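Local coordinates for protein glutamate--cysteine ligase GshA (Methylobacillus flagellatus KT, PDB 3K1T) that probably acts as a glutamate–cysteine ligase, joining glutamate to cysteine to form gamma-glutamylcysteine, the first step of glutathione synthesis, at residues 79-90 / 348-356. Residues are numbered along the deposited sequence; the frame is centred on the assembly and turned at random.
Sequences LCIQAAMVAVEK and MMDHFVVGG
Lys-90, in the last turn of helix 77-91, reaches out to the carboxylate of Asp-350, its NZ 2.6 Å from Asp-350 OD2 in a hydrogen-bonded salt bridge. The ammonium meets that oxygen on its syn side, 27° out of the carboxylate plane, while the extended lysine chain crosses the aspartate at about a right angle and lays CD 3.2 Å from Asp-350 OD1. Asp-350 can face the helix this way because its CG stands anti to the backbone N (chi1 -172°). Val-86 CG1 touches the same OD2 at 3.5 Å and also meets Phe-352 at the ring edge, 4.0 Å from CE2. An alanine in place of Asp-350 would probably leave the Lys-90 ammonium without its close carboxylate mate and open a gap beside Val-86. The same OD2 lies above one face of the His-351 ring, offset toward its rim, and the Lys-90 ammonium approaches that ring obliquely. Toward the N-terminal part of 79-90 the contact is apolar. Ala-83 CB lies 3.6 Å from Val-354 CG1 and also packs on Met-349 CB. The selenomethionine Met-349 bends at chi3 (83°) to bring its CE against Ala-84 CB, and Cys-80 SG rests 3.8 Å from Val-354 CB. In the second shell, His-351 stacks on Trp-37 and hydrogen-bonds through NE2 to Glu-89 of the second subunit. Two backbone bonds between Met-349 and Phe-352 close the turn that presents Asp-350. The arrangement is a tight beta-hairpin whose turn, Met-349 to Phe-352, is of type II', joining strands 340-349 and 352-361 of an antiparallel sheet and packed on helix 77-91 at the dimer interface.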
ATOM      1  N   LEU A  79      -4.673  -3.549   2.192  1.00 12.96           N
ATOM      2  CA  LEU A  79      -4.354  -2.546   1.172  1.00 13.13           C
ATOM      3  C   LEU A  79      -4.813  -1.151   1.632  1.00 13.18           C
ATOM      4  O   LEU A  79      -4.104  -0.157   1.471  1.00 12.15           O
ATOM      5  CB  LEU A  79      -5.033  -2.916  -0.136  1.00 14.20           C
ATOM      6  CG  LEU A  79      -4.765  -2.032  -1.355  1.00 14.96           C
ATOM      7  CD1 LEU A  79      -3.379  -2.374  -1.818  1.00 16.86           C
ATOM      8  CD2 LEU A  79      -5.768  -2.344  -2.496  1.00 16.11           C
ATOM      9  N   CYS A  80      -5.998  -1.078   2.228  1.00 13.50           N
ATOM     10  CA  CYS A  80      -6.490   0.190   2.798  0.70 13.67           C
ATOM     11  C   CYS A  80      -5.645   0.706   3.911  1.00 12.93           C
ATOM     12  O   CYS A  80      -5.367   1.923   4.001  1.00 13.83           O
ATOM     13  CB  CYS A  80      -7.904   0.052   3.370  0.70 15.00           C
ATOM     14  SG  CYS A  80      -9.143  -0.134   2.193  0.70 16.67           S
ATOM     15  N   ILE A  81      -5.252  -0.176   4.808  1.00 12.72           N
ATOM     16  CA  ILE A  81      -4.412   0.183   5.942  1.00 12.56           C
ATOM     17  C   ILE A  81      -3.070   0.760   5.468  1.00 13.01           C
ATOM     18  O   ILE A  81      -2.593   1.809   5.974  1.00 11.40           O
ATOM     19  CB  ILE A  81      -4.214  -1.003   6.930  1.00 12.99           C
ATOM     20  CG1 ILE A  81      -5.566  -1.387   7.535  1.00 15.07           C
ATOM     21  CG2 ILE A  81      -3.090  -0.691   7.996  1.00 12.91           C
ATOM     22  CD1 ILE A  81      -5.609  -2.783   8.219  1.00 11.57           C
ATOM     23  N   GLN A  82      -2.455   0.088   4.487  1.00 12.32           N
ATOM     24  CA  GLN A  82      -1.180   0.544   3.978  1.00 11.71           C
ATOM     25  C   GLN A  82      -1.310   1.935   3.328  1.00 10.86           C
ATOM     26  O   GLN A  82      -0.496   2.839   3.573  1.00 11.81           O
ATOM     27  CB  GLN A  82      -0.625  -0.473   2.973  1.00 11.34           C
ATOM     28  CG  GLN A  82       0.788  -0.175   2.518  1.00 12.76           C
ATOM     29  CD  GLN A  82       1.264  -1.227   1.525  1.00 13.53           C
ATOM     30  OE1 GLN A  82       1.780  -2.272   1.917  1.00 17.60           O
ATOM     31  NE2 GLN A  82       1.091  -0.951   0.272  1.00 15.38           N
ATOM     32  N   ALA A  83      -2.366   2.122   2.532  1.00 11.12           N
ATOM     33  CA  ALA A  83      -2.585   3.410   1.886  1.00 11.17           C
ATOM     34  C   ALA A  83      -2.865   4.498   2.934  1.00 11.84           C
ATOM     35  O   ALA A  83      -2.438   5.627   2.801  1.00 11.27           O
ATOM     36  CB  ALA A  83      -3.749   3.296   0.864  1.00 10.86           C
ATOM     37  N   ALA A  84      -3.621   4.161   3.969  1.00 11.84           N
ATOM     38  CA  ALA A  84      -3.892   5.115   5.045  1.00 12.58           C
ATOM     39  C   ALA A  84      -2.579   5.485   5.746  1.00 12.98           C
ATOM     40  O   ALA A  84      -2.360   6.643   6.071  1.00 12.88           O
ATOM     41  CB  ALA A  84      -4.873   4.527   6.072  1.00 11.61           C
HETATM   42  N   MSE A  85      -1.690   4.522   5.954  1.00 12.50           N
HETATM   43  CA  MSE A  85      -0.359   4.851   6.504  1.00 13.16           C
HETATM   44  C   MSE A  85       0.463   5.804   5.645  1.00 13.10           C
HETATM   45  O   MSE A  85       1.087   6.735   6.159  1.00 13.43           O
HETATM   46  CB  MSE A  85       0.480   3.596   6.790  1.00 12.92           C
HETATM   47  CG  MSE A  85      -0.025   2.869   7.975  1.00 18.54           C
HETATM   48 SE   MSE A  85       0.983   1.186   8.204  0.75 26.59          SE
HETATM   49  CE  MSE A  85       0.777   1.058  10.174  1.00 27.87           C
ATOM     50  N   VAL A  86       0.436   5.599   4.339  1.00 13.67           N
ATOM     51  CA  VAL A  86       1.065   6.551   3.398  1.00 13.97           C
ATOM     52  C   VAL A  86       0.451   7.944   3.552  1.00 14.35           C
ATOM     53  O   VAL A  86       1.164   8.929   3.643  1.00 14.70           O
ATOM     54  CB  VAL A  86       0.920   6.045   1.934  1.00 14.95           C
ATOM     55  CG1 VAL A  86       1.425   7.106   0.916  1.00 15.48           C
ATOM     56  CG2 VAL A  86       1.699   4.716   1.763  1.00 13.85           C
ATOM     57  N   ALA A  87      -0.883   8.030   3.571  1.00 14.83           N
ATOM     58  CA  ALA A  87      -1.584   9.306   3.754  1.00 15.29           C
ATOM     59  C   ALA A  87      -1.155   9.997   5.054  1.00 15.00           C
ATOM     60  O   ALA A  87      -0.835  11.184   5.050  1.00 14.52           O
ATOM     61  CB  ALA A  87      -3.121   9.114   3.739  1.00 14.87           C
ATOM     62  N   VAL A  88      -1.143   9.263   6.161  1.00 15.92           N
ATOM     63  CA  VAL A  88      -0.638   9.802   7.425  1.00 17.07           C
ATOM     64  C   VAL A  88       0.791  10.354   7.297  1.00 19.45           C
ATOM     65  O   VAL A  88       1.080  11.460   7.779  1.00 20.93           O
ATOM     66  CB  VAL A  88      -0.719   8.757   8.531  1.00 17.71           C
ATOM     67  CG1 VAL A  88       0.099   9.197   9.810  1.00 19.26           C
ATOM     68  CG2 VAL A  88      -2.192   8.435   8.840  1.00 15.15           C
ATOM     69  N   GLU A  89       1.690   9.596   6.681  1.00 20.16           N
ATOM     70  CA  GLU A  89       3.069  10.034   6.507  1.00 21.80           C
ATOM     71  C   GLU A  89       3.233  11.281   5.638  1.00 23.38           C
ATOM     72  O   GLU A  89       4.187  12.021   5.837  1.00 25.39           O
ATOM     73  CB  GLU A  89       3.927   8.922   5.900  1.00 21.75           C
ATOM     74  CG  GLU A  89       4.127   7.743   6.809  1.00 23.49           C
ATOM     75  CD  GLU A  89       4.769   6.550   6.091  1.00 27.74           C
ATOM     76  OE1 GLU A  89       5.443   6.786   5.058  1.00 29.81           O
ATOM     77  OE2 GLU A  89       4.585   5.402   6.565  1.00 30.25           O
ATOM     78  N   LYS A  90       2.329  11.520   4.678  1.00 23.56           N
ATOM     79  CA  LYS A  90       2.412  12.691   3.796  1.00 24.26           C
ATOM     80  C   LYS A  90       1.695  13.900   4.382  1.00 25.53           C
ATOM     81  O   LYS A  90       2.166  15.025   4.226  1.00 26.52           O
ATOM     82  CB  LYS A  90       1.786  12.407   2.417  1.00 24.12           C
ATOM     83  CG  LYS A  90       2.667  11.506   1.582  1.00 25.62           C
ATOM     84  CD  LYS A  90       2.099  11.215   0.232  1.00 27.47           C
ATOM     85  CE  LYS A  90       3.008  10.211  -0.458  1.00 28.21           C
ATOM     86  NZ  LYS A  90       2.409   9.709  -1.680  1.00 27.48           N
HETATM   87  N   MSE A 348     -10.146   5.975  -2.890  1.00 10.22           N
HETATM   88  CA  MSE A 348      -8.736   6.264  -2.847  1.00 11.30           C
HETATM   89  C   MSE A 348      -8.333   6.782  -1.486  1.00 11.52           C
HETATM   90  O   MSE A 348      -9.119   7.467  -0.829  1.00 11.18           O
HETATM   91  CB  MSE A 348      -8.356   7.268  -3.930  1.00 10.76           C
HETATM   92  CG  MSE A 348      -8.410   6.602  -5.343  1.00 13.64           C
HETATM   93 SE   MSE A 348      -8.858   7.860  -6.760  0.75 17.36          SE
HETATM   94  CE  MSE A 348     -10.649   8.294  -6.156  1.00 13.81           C
HETATM   95  N   MSE A 349      -7.130   6.415  -1.062  1.00 11.48           N
HETATM   96  CA  MSE A 349      -6.448   7.045   0.070  1.00 12.69           C
HETATM   97  C   MSE A 349      -5.064   7.460  -0.396  1.00 12.46           C
HETATM   98  O   MSE A 349      -4.394   6.714  -1.140  1.00 12.49           O
HETATM   99  CB  MSE A 349      -6.421   6.096   1.278  1.00 13.32           C
HETATM  100  CG  MSE A 349      -7.821   5.688   1.674  1.00 16.56           C
HETATM  101 SE   MSE A 349      -7.853   4.744   3.414  0.75 21.94          SE
HETATM  102  CE  MSE A 349      -7.843   6.361   4.472  1.00 20.44           C
ATOM    103  N   ASP A 350      -4.659   8.676  -0.057  1.00 12.60           N
ATOM    104  CA  ASP A 350      -3.529   9.322  -0.749  1.00 13.42           C
ATOM    105  C   ASP A 350      -3.836   9.180  -2.255  1.00 13.09           C
ATOM    106  O   ASP A 350      -5.012   9.310  -2.654  1.00 13.80           O
ATOM    107  CB  ASP A 350      -2.158   8.741  -0.333  1.00 13.94           C
ATOM    108  CG  ASP A 350      -0.982   9.538  -0.914  1.00 19.16           C
ATOM    109  OD1 ASP A 350      -0.961  10.738  -0.729  1.00 27.34           O
ATOM    110  OD2 ASP A 350      -0.113   8.984  -1.582  1.00 21.63           O
ATOM    111  N   HIS A 351      -2.855   8.871  -3.107  1.00 13.90           N
ATOM    112  CA  HIS A 351      -3.179   8.757  -4.549  1.00 13.94           C
ATOM    113  C   HIS A 351      -3.348   7.297  -5.003  1.00 13.26           C
ATOM    114  O   HIS A 351      -3.166   6.993  -6.183  1.00 14.55           O
ATOM    115  CB  HIS A 351      -2.147   9.494  -5.405  1.00 14.15           C
ATOM    116  CG  HIS A 351      -0.715   9.073  -5.172  1.00 17.39           C
ATOM    117  ND1 HIS A 351       0.215   9.903  -4.566  1.00 20.00           N
ATOM    118  CD2 HIS A 351      -0.060   7.923  -5.473  1.00 19.32           C
ATOM    119  CE1 HIS A 351       1.384   9.277  -4.523  1.00 23.07           C
ATOM    120  NE2 HIS A 351       1.248   8.080  -5.072  1.00 21.60           N
ATOM    121  N   PHE A 352      -3.693   6.398  -4.084  1.00 12.21           N
ATOM    122  CA  PHE A 352      -3.813   4.966  -4.379  1.00 11.79           C
ATOM    123  C   PHE A 352      -5.267   4.532  -4.385  1.00 11.86           C
ATOM    124  O   PHE A 352      -6.044   4.876  -3.474  1.00 10.62           O
ATOM    125  CB  PHE A 352      -3.027   4.142  -3.360  1.00 12.79           C
ATOM    126  CG  PHE A 352      -1.557   4.378  -3.439  1.00 13.13           C
ATOM    127  CD1 PHE A 352      -0.853   3.998  -4.591  1.00 13.65           C
ATOM    128  CD2 PHE A 352      -0.897   5.011  -2.449  1.00 18.08           C
ATOM    129  CE1 PHE A 352       0.519   4.226  -4.686  1.00 17.04           C
ATOM    130  CE2 PHE A 352       0.483   5.278  -2.560  1.00 18.73           C
ATOM    131  CZ  PHE A 352       1.169   4.896  -3.690  1.00 17.17           C
ATOM    132  N   VAL A 353      -5.634   3.756  -5.400  1.00 11.51           N
ATOM    133  CA  VAL A 353      -6.961   3.148  -5.432  1.00 11.43           C
ATOM    134  C   VAL A 353      -7.014   1.958  -4.476  1.00 12.63           C
ATOM    135  O   VAL A 353      -6.210   1.022  -4.592  1.00 14.11           O
ATOM    136  CB  VAL A 353      -7.340   2.708  -6.851  1.00 11.84           C
ATOM    137  CG1 VAL A 353      -8.710   2.021  -6.844  1.00 11.48           C
ATOM    138  CG2 VAL A 353      -7.247   3.911  -7.860  1.00 12.78           C
ATOM    139  N   VAL A 354      -7.949   1.977  -3.525  1.00 12.13           N
ATOM    140  CA  VAL A 354      -8.037   0.920  -2.517  1.00 12.45           C
ATOM    141  C   VAL A 354      -9.196  -0.058  -2.708  1.00 12.82           C
ATOM    142  O   VAL A 354      -9.202  -1.152  -2.116  1.00 13.28           O
ATOM    143  CB  VAL A 354      -8.033   1.485  -1.076  1.00 12.09           C
ATOM    144  CG1 VAL A 354      -6.722   2.251  -0.859  1.00 14.28           C
ATOM    145  CG2 VAL A 354      -9.307   2.348  -0.768  1.00 11.64           C
ATOM    146  N   GLY A 355     -10.130   0.291  -3.585  1.00 12.71           N
ATOM    147  CA  GLY A 355     -11.306  -0.546  -3.816  1.00 12.68           C
ATOM    148  C   GLY A 355     -12.503   0.314  -4.158  1.00 12.05           C
ATOM    149  O   GLY A 355     -12.363   1.384  -4.735  1.00 10.24           O
ATOM    150  N   GLY A 356     -13.682  -0.159  -3.773  1.00 12.30           N
ATOM    151  CA  GLY A 356     -14.930   0.544  -4.014  1.00 13.29           C
ATOM    152  C   GLY A 356     -16.124  -0.374  -4.027  1.00 12.95           C
ATOM    153  O   GLY A 356     -16.047  -1.518  -3.536  1.00 13.34           O
TER